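Local coordinates for dimethyladenosine transferase, putative (Plasmodium falciparum, PDB 2H1R), which probably transfers methyl groups from S-adenosyl-L-methionine to adenines of ribosomal RNA, the chain here being one piece of the longer protein, at residues A[157-162]-A[207-212]; A[44-49]-A[62-67]. All coordinates share one frame; numbering follows the deposited sequence.

In the fold
Contacts 1 and 2 lie in series along the chain, contact 2 first, and do not touch: their centres are 32 Å apart and their nearest atoms about 15 Å. Contact 2 joins two neighbouring parallel strands of the methyltransferase sheet, through backbone bonds and small aliphatic side chains, close to the predicted S-adenosyl-L-methionine site. Contact 1 sits nearer the centre of the chain, away from that site, and packs helix 159-167 against helix 205-216 with side chains alone. Both are largely buried. They share no strand or helix, and the chemistry differs accordingly: an ion pair beside an apolar patch in contact 1, sheet pairing with an exposed lysine at its margin in contact 2.

Contact 1. Residues A[157-162]-A[207-212]; sequences YSRLTI and EWDNLL
Arg159 and Leu212 bring the two backbones closest, with CA atoms 6.1 Å apart, where the first turn of helix 159-167 meets the body of helix 205-216. With chi1 at -179° and the next torsion also extended, the first carbons of Arg159 run straight out along Leu212. Its CG lies 3.6 Å from Leu212 CB, the aliphatic part of the arginine serving as packing surface. A bend at chi3 then swings the guanidinium to Asp209. Arg159 NH2 donates to Asp209 OD1 at 2.8 Å, with an N-H...O angle of 153°, forming a salt bridge. The acceptor lies at the guanidinium edge, near its plane, and offers its syn lone pair, yet the two flat groups are turned 64° apart. This is therefore a single-oxygen grip and not a two-pronged one, with Asp209 OD2 3.5 Å from NH2.

Beside the ion pair, Ile162 comes up to Trp208. Its CG2 branch meets CZ2 of the indole at 3.7 Å, obliquely, the two side chains crossing at about a right angle. Within helix 205-216, Leu212 CD1 lies over one face of the same indole, offset toward the rim, and also approaches Ile162 CG2 at 4.4 Å. Phe282 of helix 279-291 touches Ile162, Trp208 and Leu212, closing the apolar cluster. As in other rRNA adenine dimethylases, helix 205-216 probably belongs to the helical C-terminal part, and this seam would then join it to the methyltransferase core.

Asp209 has further partners: Asn163 ND2 is hydrogen-bonded to OD1, and Arg213 pairs through NE with OD2. With an arginine on each oxygen, the carboxylate would be expected to stay ionised and to be held against rotation.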
# COMPACT_ATOMS: atom_id res chain seq x y z
N TYR A 157 -2.78 -4.02 -14.19
CA TYR A 157 -3.41 -3.04 -13.26
C TYR A 157 -4.39 -3.80 -12.38
O TYR A 157 -5.18 -4.58 -12.88
CB TYR A 157 -4.10 -1.98 -14.11
CG TYR A 157 -4.83 -0.87 -13.38
CD1 TYR A 157 -4.13 0.15 -12.73
CD2 TYR A 157 -6.22 -0.83 -13.39
CE1 TYR A 157 -4.81 1.22 -12.12
CE2 TYR A 157 -6.90 0.23 -12.79
CZ TYR A 157 -6.19 1.22 -12.12
OH TYR A 157 -6.87 2.27 -11.52
N SER A 158 -4.30 -3.62 -11.05
CA SER A 158 -4.98 -4.55 -10.13
C SER A 158 -5.52 -3.83 -8.88
O SER A 158 -5.35 -2.59 -8.74
CB SER A 158 -4.05 -5.70 -9.73
OG SER A 158 -3.05 -5.23 -8.83
N ARG A 159 -6.17 -4.60 -8.01
CA ARG A 159 -6.66 -4.08 -6.72
C ARG A 159 -5.49 -3.47 -5.93
O ARG A 159 -5.63 -2.39 -5.37
CB ARG A 159 -7.31 -5.20 -5.94
CG ARG A 159 -7.89 -4.76 -4.57
CD ARG A 159 -8.60 -5.91 -3.90
NE ARG A 159 -7.80 -7.14 -3.92
CZ ARG A 159 -6.99 -7.53 -2.94
NH1 ARG A 159 -6.29 -8.65 -3.06
NH2 ARG A 159 -6.88 -6.81 -1.83
N LEU A 160 -4.33 -4.12 -5.96
CA LEU A 160 -3.13 -3.56 -5.31
C LEU A 160 -2.86 -2.15 -5.77
O LEU A 160 -2.67 -1.23 -4.95
CB LEU A 160 -1.87 -4.40 -5.60
CG LEU A 160 -0.52 -3.71 -5.37
CD1 LEU A 160 -0.31 -3.44 -3.86
CD2 LEU A 160 0.65 -4.54 -5.94
N THR A 161 -2.82 -1.98 -7.10
CA THR A 161 -2.57 -0.69 -7.69
C THR A 161 -3.52 0.38 -7.24
O THR A 161 -3.09 1.50 -6.90
CB THR A 161 -2.60 -0.71 -9.27
OG1 THR A 161 -1.98 -1.91 -9.76
CG2 THR A 161 -1.91 0.50 -9.79
N ILE A 162 -4.81 0.08 -7.23
CA ILE A 162 -5.77 1.10 -6.84
C ILE A 162 -5.66 1.43 -5.33
O ILE A 162 -5.73 2.60 -4.97
CB ILE A 162 -7.21 0.77 -7.27
CG1 ILE A 162 -7.30 0.71 -8.80
CG2 ILE A 162 -8.19 1.88 -6.82
CD1 ILE A 162 -8.75 0.47 -9.36
N GLU A 207 -14.30 -1.85 3.94
CA GLU A 207 -15.35 -1.84 2.91
C GLU A 207 -14.77 -1.55 1.52
O GLU A 207 -15.25 -2.11 0.53
CB GLU A 207 -16.41 -0.79 3.23
CG GLU A 207 -17.35 -1.14 4.35
CD GLU A 207 -18.71 -0.48 4.17
OE1 GLU A 207 -19.22 0.09 5.18
OE2 GLU A 207 -19.26 -0.53 3.04
N TRP A 208 -13.83 -0.62 1.43
CA TRP A 208 -13.13 -0.29 0.17
C TRP A 208 -12.48 -1.53 -0.42
O TRP A 208 -12.70 -1.86 -1.57
CB TRP A 208 -12.03 0.74 0.45
CG TRP A 208 -11.08 1.03 -0.69
CD1 TRP A 208 -9.82 0.52 -0.86
CD2 TRP A 208 -11.29 1.94 -1.77
NE1 TRP A 208 -9.24 1.06 -1.98
CE2 TRP A 208 -10.12 1.93 -2.56
CE3 TRP A 208 -12.35 2.77 -2.14
CZ2 TRP A 208 -9.99 2.73 -3.71
CZ3 TRP A 208 -12.21 3.55 -3.30
CH2 TRP A 208 -11.04 3.53 -4.05
N ASP A 209 -11.70 -2.23 0.39
CA ASP A 209 -10.99 -3.40 -0.10
C ASP A 209 -11.97 -4.52 -0.50
O ASP A 209 -11.71 -5.27 -1.45
CB ASP A 209 -9.94 -3.89 0.92
CG ASP A 209 -9.01 -4.93 0.32
OD1 ASP A 209 -8.29 -4.65 -0.68
OD2 ASP A 209 -9.05 -6.05 0.84
N ASN A 210 -13.09 -4.65 0.21
CA ASN A 210 -14.04 -5.71 -0.16
C ASN A 210 -14.78 -5.40 -1.45
O ASN A 210 -15.04 -6.31 -2.25
CB ASN A 210 -15.04 -5.99 0.96
CG ASN A 210 -14.43 -6.77 2.10
OD1 ASN A 210 -13.34 -7.34 1.99
ND2 ASN A 210 -15.13 -6.80 3.22
N LEU A 211 -15.12 -4.13 -1.63
CA LEU A 211 -15.73 -3.67 -2.90
C LEU A 211 -14.76 -3.93 -4.06
O LEU A 211 -15.16 -4.45 -5.12
CB LEU A 211 -16.06 -2.17 -2.84
CG LEU A 211 -16.47 -1.48 -4.16
CD1 LEU A 211 -17.78 -2.04 -4.74
CD2 LEU A 211 -16.58 0.04 -4.02
N LEU A 212 -13.49 -3.60 -3.86
CA LEU A 212 -12.48 -3.89 -4.90
C LEU A 212 -12.32 -5.37 -5.19
O LEU A 212 -12.11 -5.73 -6.34
CB LEU A 212 -11.12 -3.25 -4.59
CG LEU A 212 -11.09 -1.71 -4.66
CD1 LEU A 212 -9.71 -1.26 -4.21
CD2 LEU A 212 -11.32 -1.16 -6.04

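Contact 2. Residues A[44-49]-A[62-67]; sequences DIVLEI and PLAKKV
Val46 and Val67 pair as parallel neighbours, their CA atoms 4.8 Å apart and both side chains on the same face of the sheet. Val46 N donates to Lys66 O at 3.0 Å in a nearly straight bond (172°), and the Val46 carbonyl oxygen receives a CA-H...O contact from Val67; the Val46 backbone is also hydrogen-bonded to Ile68, the next residue of strand 66-70. Two residues back on each segment, Lys65 N reaches Asp44 O at 2.8 Å in a more bent bond, the donor tilted 24° from the carbonyl plane.

The Val46 side chain spreads from CB in two methyls. CB itself is 4.1 Å from both Lys66 O and Ala64 CB, and 4.3 Å from Val67 CG2. Methyl CG2 sits beside the backbone N and presses on Ala64 CB at 3.4 Å, closer than usual van der Waals contact. CG1, anti to that N (chi1 174°), points away from Ala64. Leu60 of helix 57-60 packs on both valines.

Strand 45-49, helix 57-60 and strand 66-70 make a beta-alpha-beta unit of the Rossmann-like class I methyltransferase fold. The first strand leads into Gly50 and the second ends just before Asp71, both predicted to bind S-adenosyl-L-methionine. Glu48, whose CB approaches Val67 CG1 at 4.2 Å, sends its carboxylate to the Thr57 hydroxyl at the start of the intervening helix.

On the other face, Ile45 and Lys66 lie side by side, pointing the same way, with Ile45 CG1 4.2 Å from Lys66 CG. Beyond that carbon the lysine runs extended to a salt bridge with Glu93. Lys65, bent at chi3, brings its CE near Ile45 CG1 at the exposed margin.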
# COMPACT_ATOMS: atom_id res chain seq x y z
N ASP A 44 13.04 14.57 11.88
CA ASP A 44 12.37 13.31 11.43
C ASP A 44 12.92 12.07 12.12
O ASP A 44 14.13 11.89 12.21
CB ASP A 44 12.57 13.10 9.92
CG ASP A 44 11.67 13.98 9.06
OD1 ASP A 44 10.60 14.41 9.58
OD2 ASP A 44 12.00 14.20 7.86
N ILE A 45 12.04 11.19 12.59
CA ILE A 45 12.41 9.81 12.98
C ILE A 45 12.33 8.94 11.71
O ILE A 45 11.30 8.96 10.99
CB ILE A 45 11.42 9.24 14.03
CG1 ILE A 45 11.49 10.08 15.33
CG2 ILE A 45 11.66 7.72 14.28
CD1 ILE A 45 10.34 9.84 16.28
N VAL A 46 13.41 8.18 11.44
CA VAL A 46 13.48 7.32 10.27
C VAL A 46 13.36 5.85 10.75
O VAL A 46 14.11 5.41 11.64
CB VAL A 46 14.81 7.56 9.48
CG1 VAL A 46 14.97 6.57 8.32
CG2 VAL A 46 14.87 8.99 8.91
N LEU A 47 12.43 5.10 10.16
CA LEU A 47 12.35 3.64 10.34
C LEU A 47 13.08 2.97 9.18
O LEU A 47 12.74 3.20 7.99
CB LEU A 47 10.87 3.17 10.34
CG LEU A 47 10.60 1.66 10.46
CD1 LEU A 47 11.08 1.12 11.79
CD2 LEU A 47 9.11 1.41 10.28
N GLU A 48 14.11 2.19 9.48
CA GLU A 48 14.85 1.46 8.44
C GLU A 48 14.56 -0.02 8.63
O GLU A 48 14.81 -0.57 9.70
CB GLU A 48 16.36 1.71 8.51
CG GLU A 48 17.13 1.03 7.38
CD GLU A 48 18.64 1.08 7.51
OE1 GLU A 48 19.17 1.34 8.63
OE2 GLU A 48 19.33 0.84 6.47
N ILE A 49 13.98 -0.64 7.62
CA ILE A 49 13.66 -2.07 7.70
C ILE A 49 14.71 -2.81 6.87
O ILE A 49 14.78 -2.63 5.64
CB ILE A 49 12.25 -2.38 7.16
CG1 ILE A 49 11.19 -1.54 7.87
CG2 ILE A 49 11.94 -3.88 7.32
CD1 ILE A 49 9.78 -1.75 7.30
N PRO A 62 23.25 10.99 10.43
CA PRO A 62 23.54 12.45 10.45
C PRO A 62 22.41 13.31 9.88
O PRO A 62 22.40 14.53 10.11
CB PRO A 62 24.83 12.56 9.64
CG PRO A 62 24.77 11.36 8.71
CD PRO A 62 24.15 10.28 9.49
N LEU A 63 21.43 12.69 9.19
CA LEU A 63 20.30 13.42 8.60
C LEU A 63 19.09 13.47 9.50
O LEU A 63 18.47 14.53 9.65
CB LEU A 63 19.90 12.86 7.22
CG LEU A 63 21.01 12.84 6.19
CD1 LEU A 63 20.52 12.08 4.96
CD2 LEU A 63 21.48 14.25 5.79
N ALA A 64 18.78 12.33 10.12
CA ALA A 64 17.55 12.13 10.85
C ALA A 64 17.74 12.51 12.30
O ALA A 64 18.87 12.46 12.81
CB ALA A 64 17.15 10.63 10.79
N LYS A 65 16.65 12.83 12.99
CA LYS A 65 16.68 13.02 14.46
C LYS A 65 17.24 11.75 15.12
O LYS A 65 18.22 11.77 15.88
CB LYS A 65 15.28 13.34 14.98
CG LYS A 65 15.14 13.34 16.52
CD LYS A 65 13.99 14.29 16.91
CE LYS A 65 12.62 13.63 16.86
NZ LYS A 65 11.60 14.52 17.55
N LYS A 66 16.62 10.64 14.74
CA LYS A 66 17.10 9.33 15.13
C LYS A 66 16.59 8.27 14.14
O LYS A 66 15.62 8.49 13.41
CB LYS A 66 16.63 8.97 16.53
CG LYS A 66 15.20 8.71 16.67
CD LYS A 66 14.92 8.33 18.11
CE LYS A 66 13.56 7.67 18.24
NZ LYS A 66 13.35 7.17 19.65
N VAL A 67 17.29 7.13 14.15
CA VAL A 67 16.97 6.01 13.25
C VAL A 67 16.61 4.80 14.11
O VAL A 67 17.31 4.47 15.09
CB VAL A 67 18.14 5.65 12.31
CG1 VAL A 67 17.79 4.35 11.47
CG2 VAL A 67 18.56 6.85 11.40